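Local coordinates for DUF917 domain-containing protein (Chromobacterium violaceum, PDB 2O3I), which is of unknown function, a two-domain member of the DUF917 (S-Me-THD-like) family whose biochemical activity has not been assigned, at residues A[49-54]-A[128-133]; A[144-149]-A[218-223]; A[5-10]-A[45-50]; A[86-91]-A[122-127]; A[15-20]-A[227-232]. The protein carries 2 engineered substitutions. One frame throughout, in Å; residues are numbered along the deposited sequence.

Contact 1: A[49-54]-A[128-133]; sequences VRVVDV and VVDADG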
# COMPACT_ATOMS: atom_id res chain seq x y z
N VAL A 49 -9.60 31.85 10.96
CA VAL A 49 -9.41 31.04 9.78
C VAL A 49 -9.90 31.79 8.54
O VAL A 49 -11.09 32.08 8.40
CB VAL A 49 -10.17 29.70 9.89
CG1 VAL A 49 -10.03 28.91 8.61
CG2 VAL A 49 -9.63 28.89 11.07
N ARG A 50 -8.96 32.11 7.66
CA ARG A 50 -9.29 32.82 6.43
C ARG A 50 -9.93 31.85 5.43
O ARG A 50 -9.38 30.78 5.15
CB ARG A 50 -8.01 33.42 5.85
CG ARG A 50 -8.22 34.47 4.77
CD ARG A 50 -7.13 35.55 4.89
NE ARG A 50 -5.81 34.98 5.16
CZ ARG A 50 -5.07 34.31 4.27
NH1 ARG A 50 -5.53 34.13 3.03
NH2 ARG A 50 -3.89 33.81 4.62
N VAL A 51 -11.10 32.23 4.93
CA VAL A 51 -11.82 31.43 3.94
C VAL A 51 -11.98 32.26 2.68
O VAL A 51 -12.49 33.37 2.73
CB VAL A 51 -13.23 31.05 4.42
CG1 VAL A 51 -13.87 30.08 3.42
CG2 VAL A 51 -13.17 30.44 5.82
N VAL A 52 -11.55 31.71 1.54
CA VAL A 52 -11.62 32.42 0.27
C VAL A 52 -12.48 31.70 -0.78
O VAL A 52 -12.66 30.47 -0.71
CB VAL A 52 -10.21 32.64 -0.33
CG1 VAL A 52 -9.34 33.44 0.64
CG2 VAL A 52 -9.55 31.29 -0.61
N ASP A 53 -13.01 32.45 -1.74
CA ASP A 53 -13.80 31.85 -2.80
C ASP A 53 -12.84 31.34 -3.86
O ASP A 53 -11.69 31.78 -3.92
CB ASP A 53 -14.76 32.87 -3.42
CG ASP A 53 -15.80 33.37 -2.43
OD1 ASP A 53 -15.61 34.48 -1.88
OD2 ASP A 53 -16.80 32.64 -2.19
N VAL A 54 -13.30 30.40 -4.67
CA VAL A 54 -12.47 29.82 -5.70
C VAL A 54 -11.76 30.87 -6.56
O VAL A 54 -10.56 30.75 -6.83
CB VAL A 54 -13.29 28.88 -6.62
CG1 VAL A 54 -12.42 28.31 -7.72
CG2 VAL A 54 -13.90 27.75 -5.79
N VAL A 128 -8.54 28.41 3.47
CA VAL A 128 -9.38 27.29 3.08
C VAL A 128 -10.34 27.79 2.01
O VAL A 128 -10.87 28.89 2.11
CB VAL A 128 -10.17 26.74 4.30
CG1 VAL A 128 -10.92 27.87 4.98
CG2 VAL A 128 -11.13 25.64 3.86
N VAL A 129 -10.55 26.98 0.97
CA VAL A 129 -11.44 27.38 -0.11
C VAL A 129 -12.90 27.09 0.25
O VAL A 129 -13.20 26.04 0.81
CB VAL A 129 -11.06 26.63 -1.41
CG1 VAL A 129 -12.02 27.00 -2.53
CG2 VAL A 129 -9.63 26.98 -1.78
N ASP A 130 -13.79 28.03 -0.05
CA ASP A 130 -15.22 27.86 0.25
C ASP A 130 -15.78 26.98 -0.85
O ASP A 130 -16.41 27.46 -1.79
CB ASP A 130 -15.94 29.22 0.27
CG ASP A 130 -17.38 29.12 0.79
OD1 ASP A 130 -17.80 28.02 1.21
OD2 ASP A 130 -18.10 30.14 0.78
N ALA A 131 -15.54 25.67 -0.71
CA ALA A 131 -15.97 24.69 -1.68
C ALA A 131 -15.50 23.31 -1.26
O ALA A 131 -14.80 23.17 -0.25
CB ALA A 131 -15.38 25.02 -3.05
N ASP A 132 -15.89 22.30 -2.03
CA ASP A 132 -15.46 20.93 -1.82
C ASP A 132 -15.83 20.10 -3.05
O ASP A 132 -16.50 20.60 -3.97
CB ASP A 132 -16.05 20.32 -0.55
CG ASP A 132 -17.53 20.06 -0.64
OD1 ASP A 132 -18.29 20.86 -0.08
OD2 ASP A 132 -17.92 19.06 -1.28
N GLY A 133 -15.39 18.85 -3.08
CA GLY A 133 -15.62 17.99 -4.22
C GLY A 133 -16.99 17.47 -4.62
O GLY A 133 -17.09 16.81 -5.66
O HOH W 1 -16.05 29.55 -3.68
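With CG2 anti to its carbonyl carbon (chi1 -174°, the angle to CG1), Val51 meets CG1 of Val128, which a chi1 of 53° sets between that residue's own backbone N and carbonyl carbon. The two side chains lie side by side and point the same way, Val51 CG2 3.5 Å from Val128 CG1. This is a parallel strand pair in the mixed sheet of the chain, 49-52 against 127-129. Three backbone bonds hold it: Val128 N to Arg50 O, Val52 N to Val128 O, and Asp130 N to Val52 O, the last at 2.8 Å. Val128 CG1 also sits over the backbone of strand 49-52, 3.3 Å from Arg50 O. On the face occupied by Val52 and Val129, CG1 of Val129 meets CG2 of Val54, 3.8 Å away, while Tyr103 of the strand beyond packs on both Val52 and Val129.

Asp130 is the centre of an inverse gamma turn, and its OD2 is hydrogen-bonded to the hydroxyl of Ser227. OD2 of Asp53 stands 4.1 Å from OD2 of Asp130, the two side chains alongside each other with their carboxylate planes 42° apart. Past the last of the three backbone bonds, one water bridges the segments, accepting from Val54 N at 3.0 Å and donating to Asp130 O at 2.8 Å.

Contact 2: A[144-149]-A[218-223]; sequences LTYAAA and GALPVR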
# COMPACT_ATOMS: atom_id res chain seq x y z
N LEU A 144 -15.91 12.51 -6.42
CA LEU A 144 -15.57 13.90 -6.15
C LEU A 144 -15.18 14.57 -7.47
O LEU A 144 -14.59 13.93 -8.34
CB LEU A 144 -14.41 14.00 -5.16
CG LEU A 144 -14.69 13.41 -3.78
CD1 LEU A 144 -13.47 13.60 -2.89
CD2 LEU A 144 -15.90 14.10 -3.16
N THR A 145 -15.50 15.85 -7.61
CA THR A 145 -15.19 16.57 -8.85
C THR A 145 -13.71 16.62 -9.20
O THR A 145 -13.35 16.78 -10.37
CB THR A 145 -15.77 17.99 -8.82
OG1 THR A 145 -15.36 18.67 -7.62
CG2 THR A 145 -17.29 17.94 -8.85
N TYR A 146 -12.85 16.46 -8.19
CA TYR A 146 -11.40 16.47 -8.40
C TYR A 146 -11.04 15.37 -9.40
O TYR A 146 -10.26 15.58 -10.34
CB TYR A 146 -10.65 16.20 -7.08
CG TYR A 146 -10.98 17.13 -5.94
CD1 TYR A 146 -10.51 18.45 -5.92
CD2 TYR A 146 -11.75 16.69 -4.87
CE1 TYR A 146 -10.82 19.30 -4.86
CE2 TYR A 146 -12.06 17.53 -3.80
CZ TYR A 146 -11.59 18.84 -3.80
OH TYR A 146 -11.92 19.68 -2.76
N ALA A 147 -11.62 14.19 -9.19
CA ALA A 147 -11.38 13.05 -10.05
C ALA A 147 -11.96 13.24 -11.46
O ALA A 147 -11.33 12.87 -12.46
CB ALA A 147 -11.96 11.78 -9.41
N ALA A 148 -13.15 13.82 -11.55
CA ALA A 148 -13.80 14.05 -12.84
C ALA A 148 -13.01 15.06 -13.67
O ALA A 148 -12.87 14.90 -14.89
CB ALA A 148 -15.23 14.54 -12.63
N ALA A 149 -12.52 16.10 -13.01
CA ALA A 149 -11.74 17.14 -13.67
C ALA A 149 -10.39 16.60 -14.12
O ALA A 149 -9.66 17.26 -14.84
CB ALA A 149 -11.55 18.32 -12.74
N GLY A 218 -12.22 24.47 -12.79
CA GLY A 218 -12.90 23.29 -13.29
C GLY A 218 -12.92 22.16 -12.29
O GLY A 218 -13.80 21.31 -12.31
N ALA A 219 -11.94 22.16 -11.39
CA ALA A 219 -11.84 21.10 -10.39
C ALA A 219 -12.85 21.24 -9.26
O ALA A 219 -13.28 20.24 -8.68
CB ALA A 219 -10.43 21.07 -9.82
N LEU A 220 -13.25 22.47 -8.97
CA LEU A 220 -14.21 22.73 -7.91
C LEU A 220 -15.47 23.43 -8.43
O LEU A 220 -15.70 24.61 -8.15
CB LEU A 220 -13.56 23.58 -6.81
CG LEU A 220 -12.53 22.96 -5.85
CD1 LEU A 220 -11.34 22.42 -6.61
CD2 LEU A 220 -12.05 24.01 -4.86
N PRO A 221 -16.30 22.72 -9.22
CA PRO A 221 -17.51 23.38 -9.72
C PRO A 221 -18.59 23.61 -8.65
O PRO A 221 -19.46 24.46 -8.83
CB PRO A 221 -17.98 22.45 -10.83
CG PRO A 221 -17.47 21.10 -10.38
CD PRO A 221 -16.10 21.42 -9.87
N VAL A 222 -18.52 22.87 -7.55
CA VAL A 222 -19.51 23.03 -6.48
C VAL A 222 -18.94 23.98 -5.43
O VAL A 222 -18.05 23.62 -4.65
CB VAL A 222 -19.87 21.67 -5.85
CG1 VAL A 222 -21.03 21.83 -4.88
CG2 VAL A 222 -20.22 20.68 -6.96
N ARG A 223 -19.49 25.19 -5.39
CA ARG A 223 -18.99 26.23 -4.51
C ARG A 223 -19.89 26.78 -3.42
O ARG A 223 -21.10 26.58 -3.43
CB ARG A 223 -18.49 27.37 -5.38
CG ARG A 223 -17.64 26.87 -6.53
CD ARG A 223 -17.22 27.97 -7.46
NE ARG A 223 -16.31 27.46 -8.47
CZ ARG A 223 -15.71 28.21 -9.39
NH1 ARG A 223 -15.94 29.53 -9.43
NH2 ARG A 223 -14.89 27.65 -10.27
O HOH W 2 -16.61 20.86 -6.72
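Thr145, in the first turn of helix 145-148, meets the end of helix 213-219 and the loop that follows with every atom beyond its CA. CB lies 3.4 Å from Ala219 O and also touches the ring of Pro221. From CB the side chain forks. A chi1 of 52° puts OG1 between the backbone N and carbonyl carbon, 2.8 Å from Ala219 O; OG1 is also hydrogen-bonded to Gly133 O. A water donates to OG1 at 2.7 Å and accepts from Val222 N, bridging the helix start to the loop. The other branch, CG2, runs tip to tip into Pro221, 3.5 Å from its CG.

Beside this, Tyr146 CE1 touches Leu220 CD1 at 3.6 Å, the two side chains lying across one another; its hydroxyl bonds Ala106 O and its ring stacks with Trp209. Ala149 CB, one turn on, lies 3.7 Å from Ala219 CA.

The contact joins the N-terminal and C-terminal S-Me-THD-like regions of the chain. Ala219 O, in the last turn of its helix, has the Thr145 hydroxyl close by, and the water accepts from Val222 N, so polar backbone atoms at the helix end are met by a hydroxyl and a water among largely apolar side chains.

Contact 3: A[5-10]-A[45-50]; sequences LSPSDL and PTDKVR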
# COMPACT_ATOMS: atom_id res chain seq x y z
N LEU A 5 -13.32 32.53 9.97
CA LEU A 5 -13.96 31.71 10.99
C LEU A 5 -13.24 31.88 12.31
O LEU A 5 -12.04 32.09 12.35
CB LEU A 5 -13.91 30.23 10.59
CG LEU A 5 -14.49 29.77 9.26
CD1 LEU A 5 -14.04 28.34 8.98
CD2 LEU A 5 -16.01 29.86 9.29
N SER A 6 -14.00 31.77 13.40
CA SER A 6 -13.45 31.87 14.74
C SER A 6 -13.75 30.52 15.41
O SER A 6 -14.51 29.72 14.87
CB SER A 6 -14.14 32.98 15.52
OG SER A 6 -15.49 32.63 15.80
N PRO A 7 -13.14 30.24 16.57
CA PRO A 7 -13.43 28.95 17.21
C PRO A 7 -14.92 28.69 17.41
O PRO A 7 -15.40 27.59 17.15
CB PRO A 7 -12.67 29.06 18.53
CG PRO A 7 -11.45 29.86 18.13
CD PRO A 7 -12.05 30.95 17.27
N SER A 8 -15.66 29.70 17.84
CA SER A 8 -17.09 29.55 18.08
C SER A 8 -17.90 29.26 16.81
O SER A 8 -19.06 28.86 16.88
CB SER A 8 -17.65 30.78 18.78
OG SER A 8 -17.58 31.91 17.94
N ASP A 9 -17.28 29.45 15.65
CA ASP A 9 -17.96 29.17 14.38
C ASP A 9 -17.86 27.69 13.98
O ASP A 9 -18.59 27.23 13.11
CB ASP A 9 -17.38 30.02 13.25
CG ASP A 9 -17.66 31.49 13.41
OD1 ASP A 9 -18.73 31.84 13.95
OD2 ASP A 9 -16.81 32.30 12.97
N LEU A 10 -16.95 26.96 14.62
CA LEU A 10 -16.77 25.55 14.27
C LEU A 10 -17.95 24.66 14.64
O LEU A 10 -18.25 23.70 13.94
CB LEU A 10 -15.49 25.01 14.92
CG LEU A 10 -14.19 25.73 14.53
CD1 LEU A 10 -13.02 25.05 15.20
CD2 LEU A 10 -14.01 25.72 13.01
N PRO A 45 -1.03 29.16 15.93
CA PRO A 45 -0.55 30.54 16.01
C PRO A 45 -1.64 31.58 15.77
O PRO A 45 -1.43 32.77 15.98
CB PRO A 45 0.56 30.58 14.96
CG PRO A 45 0.03 29.63 13.91
CD PRO A 45 -0.50 28.48 14.74
N THR A 46 -2.81 31.14 15.33
CA THR A 46 -3.89 32.08 15.09
C THR A 46 -5.26 31.50 15.46
O THR A 46 -5.48 30.29 15.42
CB THR A 46 -3.88 32.59 13.63
OG1 THR A 46 -4.89 33.60 13.48
CG2 THR A 46 -4.14 31.47 12.65
N ASP A 47 -6.16 32.41 15.81
CA ASP A 47 -7.52 32.12 16.25
C ASP A 47 -8.53 32.28 15.12
O ASP A 47 -9.68 31.86 15.23
CB ASP A 47 -7.85 33.11 17.38
CG ASP A 47 -8.78 32.53 18.41
OD1 ASP A 47 -8.57 31.36 18.80
OD2 ASP A 47 -9.72 33.25 18.84
N LYS A 48 -8.10 32.90 14.03
CA LYS A 48 -8.95 33.17 12.88
C LYS A 48 -8.58 32.33 11.67
O LYS A 48 -7.41 32.13 11.37
CB LYS A 48 -8.88 34.65 12.53
CG LYS A 48 -9.36 35.58 13.65
CD LYS A 48 -9.07 37.05 13.34
CE LYS A 48 -9.86 37.98 14.27
NZ LYS A 48 -9.67 37.64 15.71
N VAL A 49 -9.60 31.85 10.96
CA VAL A 49 -9.41 31.04 9.78
C VAL A 49 -9.90 31.79 8.54
O VAL A 49 -11.09 32.08 8.40
CB VAL A 49 -10.17 29.70 9.89
CG1 VAL A 49 -10.03 28.91 8.61
CG2 VAL A 49 -9.63 28.89 11.07
N ARG A 50 -8.96 32.11 7.66
CA ARG A 50 -9.29 32.82 6.43
C ARG A 50 -9.93 31.85 5.43
O ARG A 50 -9.38 30.78 5.15
CB ARG A 50 -8.01 33.42 5.85
CG ARG A 50 -8.22 34.47 4.77
CD ARG A 50 -7.13 35.55 4.89
NE ARG A 50 -5.81 34.98 5.16
CZ ARG A 50 -5.07 34.31 4.27
NH1 ARG A 50 -5.53 34.13 3.03
NH2 ARG A 50 -3.89 33.81 4.62
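Leu5 N donates to Val49 O at 2.8 Å, and Val49 N returns a bond to Leu5 O at the same length. The reciprocal pair makes Leu5 and Val49 an antiparallel hydrogen-bonded pair, by which strand 3-5 adds itself to 49-52 as an outermost strand of the mixed sheet. The two bonds differ in approach: Val49 N lies in the plane of the Leu5 carbonyl, whereas Leu5 N is tilted 16° from that of Val49. Leu5 O takes a further CA-H contact from Lys48, whose CA is 3.3 Å off.

Both side chains stand on one face of the sheet, the one toward helix 111-124, where each touches Ser118. Their CB atoms are 3.8 Å apart. Farther out, Leu5 CD1 approaches Val49 CG1, the side chains slanting past each other.

Beyond the pair the chain turns away into helix 10-19. Ser6 N donates to Asp9 OD2, meeting it on the anti side and 35° out of the carboxylate plane, while Asp9 N bonds back to Ser6 O at 2.9 Å; this reciprocal pattern closes the turn over Pro7 and Ser8. Pro7 meets Asp47 at about a right angle. Lys40 N bonds OD1 of Asp47, and that same oxygen lies 3.3 Å from Pro7 CG, while Pro7 CD rests 3.3 Å from the backbone O of Asp47.

Contact 4: A[86-91]-A[122-127]; sequences AALAAR and AKLGLA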
# COMPACT_ATOMS: atom_id res chain seq x y z
N ALA A 86 0.69 15.98 6.66
CA ALA A 86 0.49 15.63 5.25
C ALA A 86 0.53 16.89 4.38
O ALA A 86 1.15 16.91 3.32
CB ALA A 86 -0.85 14.90 5.06
N ALA A 87 -0.15 17.94 4.84
CA ALA A 87 -0.19 19.20 4.12
C ALA A 87 1.20 19.82 4.06
O ALA A 87 1.55 20.51 3.10
CB ALA A 87 -1.20 20.16 4.78
N LEU A 88 2.01 19.59 5.09
CA LEU A 88 3.38 20.12 5.13
C LEU A 88 4.25 19.40 4.10
O LEU A 88 5.15 19.99 3.50
CB LEU A 88 3.99 19.95 6.52
CG LEU A 88 3.72 21.09 7.50
CD1 LEU A 88 4.19 20.69 8.91
CD2 LEU A 88 4.43 22.36 7.01
N ALA A 89 3.98 18.12 3.91
CA ALA A 89 4.73 17.34 2.94
C ALA A 89 4.39 17.92 1.57
O ALA A 89 5.28 18.14 0.74
CB ALA A 89 4.33 15.87 3.02
N ALA A 90 3.11 18.21 1.34
CA ALA A 90 2.67 18.76 0.06
C ALA A 90 3.27 20.15 -0.16
O ALA A 90 3.64 20.50 -1.28
CB ALA A 90 1.15 18.82 0.00
N ARG A 91 3.36 20.93 0.91
CA ARG A 91 3.93 22.27 0.82
C ARG A 91 5.42 22.19 0.49
O ARG A 91 5.93 22.98 -0.31
CB ARG A 91 3.73 23.02 2.14
CG ARG A 91 4.53 24.31 2.24
CD ARG A 91 4.28 25.02 3.56
NE ARG A 91 3.55 26.26 3.36
CZ ARG A 91 3.06 27.01 4.35
NH1 ARG A 91 3.21 26.63 5.61
NH2 ARG A 91 2.41 28.13 4.07
N ALA A 122 -5.21 27.20 9.63
CA ALA A 122 -4.85 28.04 10.78
C ALA A 122 -3.45 27.70 11.26
O ALA A 122 -2.68 28.58 11.63
CB ALA A 122 -5.85 27.83 11.91
N LYS A 123 -3.13 26.41 11.24
CA LYS A 123 -1.84 25.92 11.68
C LYS A 123 -0.69 26.27 10.73
O LYS A 123 0.42 26.55 11.17
CB LYS A 123 -1.92 24.40 11.86
CG LYS A 123 -0.60 23.72 12.21
CD LYS A 123 -0.09 24.13 13.59
CE LYS A 123 1.15 23.33 13.99
NZ LYS A 123 1.66 23.80 15.30
N LEU A 124 -0.95 26.24 9.43
CA LEU A 124 0.09 26.51 8.45
C LEU A 124 0.05 27.90 7.82
O LEU A 124 0.91 28.24 7.00
CB LEU A 124 0.03 25.45 7.35
CG LEU A 124 0.15 24.01 7.83
CD1 LEU A 124 0.15 23.08 6.64
CD2 LEU A 124 1.43 23.83 8.63
N GLY A 125 -0.94 28.70 8.20
CA GLY A 125 -1.04 30.03 7.64
C GLY A 125 -1.58 30.03 6.22
O GLY A 125 -1.18 30.85 5.39
N LEU A 126 -2.50 29.11 5.93
CA LEU A 126 -3.09 29.02 4.60
C LEU A 126 -4.54 29.47 4.64
O LEU A 126 -5.07 29.81 5.69
CB LEU A 126 -3.04 27.57 4.10
CG LEU A 126 -1.71 26.82 4.27
CD1 LEU A 126 -1.90 25.37 3.89
CD2 LEU A 126 -0.63 27.46 3.41
N ALA A 127 -5.18 29.48 3.48
CA ALA A 127 -6.58 29.85 3.40
C ALA A 127 -7.35 28.62 2.91
O ALA A 127 -6.87 27.87 2.06
CB ALA A 127 -6.77 31.02 2.44
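Arg91 grips the carbonyl oxygen of Leu124 end-on with both terminal nitrogens, NH1 at 3.1 Å and NH2 at 3.3 Å. The two bonds are unequal in approach. NH1 lies in the carbonyl plane, on a lone pair, while NH2 is tilted 24° from that plane; both are bent at the hydrogen, as expected when one atom serves two donors. The arginine chain gets there by running out with CG anti to the backbone N (chi1 169°) and then bending at chi3.

One face of the guanidinium is covered by Leu126, whose CD2 comes within 3.2 Å of NH2 as the two side chains slide past each other in opposite directions. Leu101, on strand 101-105, packs against both of them.

Next to the polar grip, Leu124 points its side chain at helix 81-96. CD1 rests on Ala87 CB and CD2 on Leu88 CD2, each at 3.7 Å. Ala87, Leu88 and Arg91 thus present one side of helix 81-96 to the last turn of helix 111-124, both in the N-terminal S-Me-THD-like region.

Leu124 O sits at the helix C-terminus, just before Gly125, which breaks the helix with a positive phi. The positive guanidinium therefore meets the negative end of the helix dipole, a pairing that is probably favourable, and its double donation occupies a terminal carbonyl while methyl groups pack beside it.

Contact 5: A[15-20]-A[227-232]; sequences QGACFF and SRALKL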
# COMPACT_ATOMS: atom_id res chain seq x y z
N GLN A 15 -22.25 21.28 12.35
CA GLN A 15 -23.66 20.89 12.40
C GLN A 15 -24.27 20.95 11.01
O GLN A 15 -24.90 19.99 10.55
CB GLN A 15 -24.46 21.81 13.32
CG GLN A 15 -24.14 21.70 14.80
CD GLN A 15 -25.37 21.40 15.63
OE1 GLN A 15 -25.42 21.72 16.82
NE2 GLN A 15 -26.37 20.78 15.01
N GLY A 16 -24.08 22.09 10.35
CA GLY A 16 -24.61 22.28 9.02
C GLY A 16 -23.99 21.31 8.04
O GLY A 16 -24.70 20.73 7.21
N ALA A 17 -22.68 21.13 8.14
CA ALA A 17 -21.94 20.23 7.26
C ALA A 17 -22.39 18.79 7.43
O ALA A 17 -22.38 18.01 6.47
CB ALA A 17 -20.42 20.35 7.52
N CYS A 18 -22.77 18.44 8.66
CA CYS A 18 -23.25 17.09 8.96
C CYS A 18 -24.53 16.84 8.17
O CYS A 18 -24.70 15.79 7.55
CB CYS A 18 -23.51 16.95 10.47
SG CYS A 18 -24.19 15.32 10.99
N PHE A 19 -25.44 17.81 8.19
CA PHE A 19 -26.69 17.67 7.45
C PHE A 19 -26.42 17.58 5.94
O PHE A 19 -27.09 16.84 5.24
CB PHE A 19 -27.64 18.84 7.75
CG PHE A 19 -28.99 18.70 7.10
CD1 PHE A 19 -29.92 17.79 7.59
CD2 PHE A 19 -29.30 19.43 5.95
CE1 PHE A 19 -31.14 17.60 6.94
CE2 PHE A 19 -30.52 19.26 5.31
CZ PHE A 19 -31.44 18.34 5.80
N PHE A 20 -25.44 18.33 5.45
CA PHE A 20 -25.12 18.29 4.02
C PHE A 20 -24.21 17.10 3.70
O PHE A 20 -23.80 16.92 2.55
CB PHE A 20 -24.44 19.60 3.57
CG PHE A 20 -25.37 20.79 3.51
CD1 PHE A 20 -26.49 20.78 2.68
CD2 PHE A 20 -25.14 21.92 4.30
CE1 PHE A 20 -27.37 21.86 2.64
CE2 PHE A 20 -26.01 23.01 4.27
CZ PHE A 20 -27.13 22.98 3.43
N SER A 227 -19.67 28.02 3.46
CA SER A 227 -20.52 29.07 3.99
C SER A 227 -21.99 28.65 4.18
O SER A 227 -22.62 29.01 5.18
CB SER A 227 -20.43 30.32 3.11
OG SER A 227 -20.53 30.01 1.74
N ARG A 228 -22.54 27.88 3.25
CA ARG A 228 -23.92 27.46 3.41
C ARG A 228 -24.01 26.48 4.60
O ARG A 228 -25.02 26.43 5.30
CB ARG A 228 -24.46 26.79 2.14
CG ARG A 228 -23.84 25.47 1.84
CD ARG A 228 -24.72 24.61 0.96
NE ARG A 228 -24.24 23.24 1.02
CZ ARG A 228 -24.45 22.32 0.09
NH1 ARG A 228 -25.14 22.61 -0.99
NH2 ARG A 228 -23.93 21.11 0.25
N ALA A 229 -22.95 25.71 4.83
CA ALA A 229 -22.95 24.79 5.96
C ALA A 229 -22.99 25.60 7.25
O ALA A 229 -23.66 25.22 8.21
CB ALA A 229 -21.70 23.92 5.93
N LEU A 230 -22.26 26.72 7.27
CA LEU A 230 -22.21 27.59 8.43
C LEU A 230 -23.53 28.32 8.67
O LEU A 230 -23.97 28.46 9.82
CB LEU A 230 -21.08 28.63 8.26
CG LEU A 230 -20.95 29.68 9.36
CD1 LEU A 230 -20.57 29.01 10.69
CD2 LEU A 230 -19.89 30.71 8.96
N LYS A 231 -24.18 28.77 7.61
CA LYS A 231 -25.45 29.47 7.75
C LYS A 231 -26.53 28.54 8.31
O LYS A 231 -27.32 28.95 9.17
CB LYS A 231 -25.89 30.05 6.41
CG LYS A 231 -27.17 30.87 6.50
CD LYS A 231 -27.47 31.61 5.20
CE LYS A 231 -28.79 32.36 5.29
NZ LYS A 231 -29.15 32.97 3.98
N LEU A 232 -26.57 27.30 7.83
CA LEU A 232 -27.56 26.35 8.32
C LEU A 232 -27.27 25.99 9.77
O LEU A 232 -28.18 25.90 10.61
CB LEU A 232 -27.56 25.08 7.46
CG LEU A 232 -28.30 23.86 8.04
CD1 LEU A 232 -29.77 24.20 8.25
CD2 LEU A 232 -28.16 22.67 7.11
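Arg228 lays its guanidinium flat on the ring of Phe20, centres 3.9 Å apart and planes 24° from parallel. NE sits over the ring centre, 3.4 Å above its plane, and the overlap runs outward so that NH2 hangs above CD1 at 3.5 Å. CZ lies close to the ring normal, which makes this a cation-pi contact over the face; CD adds a CH-pi contact with the same face. To reach it, the arginine leaves its helix with CG between the backbone N and the carbonyl carbon (chi1 69°), then runs extended from CG to NE. NH2 also makes a weak hydrogen bond with Gly135 O.

At the edge of the Phe20 ring, near its plane, lies Ala229 CA, and CE2 is 3.6 Å from CD2 of Leu232. That same methyl touches CD2 of Phe19, so one leucine branch is shared by two aromatic rings, with Met247 of helix 244-255 packing on both Phe19 and Leu232.

The segments 15-19 and 227-232 of helices 10-19 and 225-237 cross here at 110°, joining the N-terminal and C-terminal S-Me-THD-like regions of the chain. Their axes come within 7.2 Å, a close approach permitted by Gly16: having no side chain, it lets its CA lie 3.2 Å from Ala229 O in a nearly straight CA-H...O contact. Alongside, the methyl groups of Ala17 and Ala229 touch, and Ala229 CB also faces Ala17 N at 3.7 Å.

In the fold
From the N terminus, contact 3 closes the first loop, setting strand 3-5 against 49-52. Strand 49-52 then opens contact 1, which shares Val49 and Arg50 with contact 3 and closes on strand 127-129. Contact 4 is nested inside that loop, packing helix 81-96 on helix 111-124, which leads into strand 127-129. Contact 2 follows in series, joining helix 145-148 to the end of helix 213-219. Contact 5 runs from helix 10-19 to helix 225-237, so contacts 1, 2 and 4 nest inside its loop while contact 3 crosses it. Contacts 2 and 5 join the N-terminal and C-terminal S-Me-THD-like regions; Asp130 and Ser227 link contact 1 to contact 5.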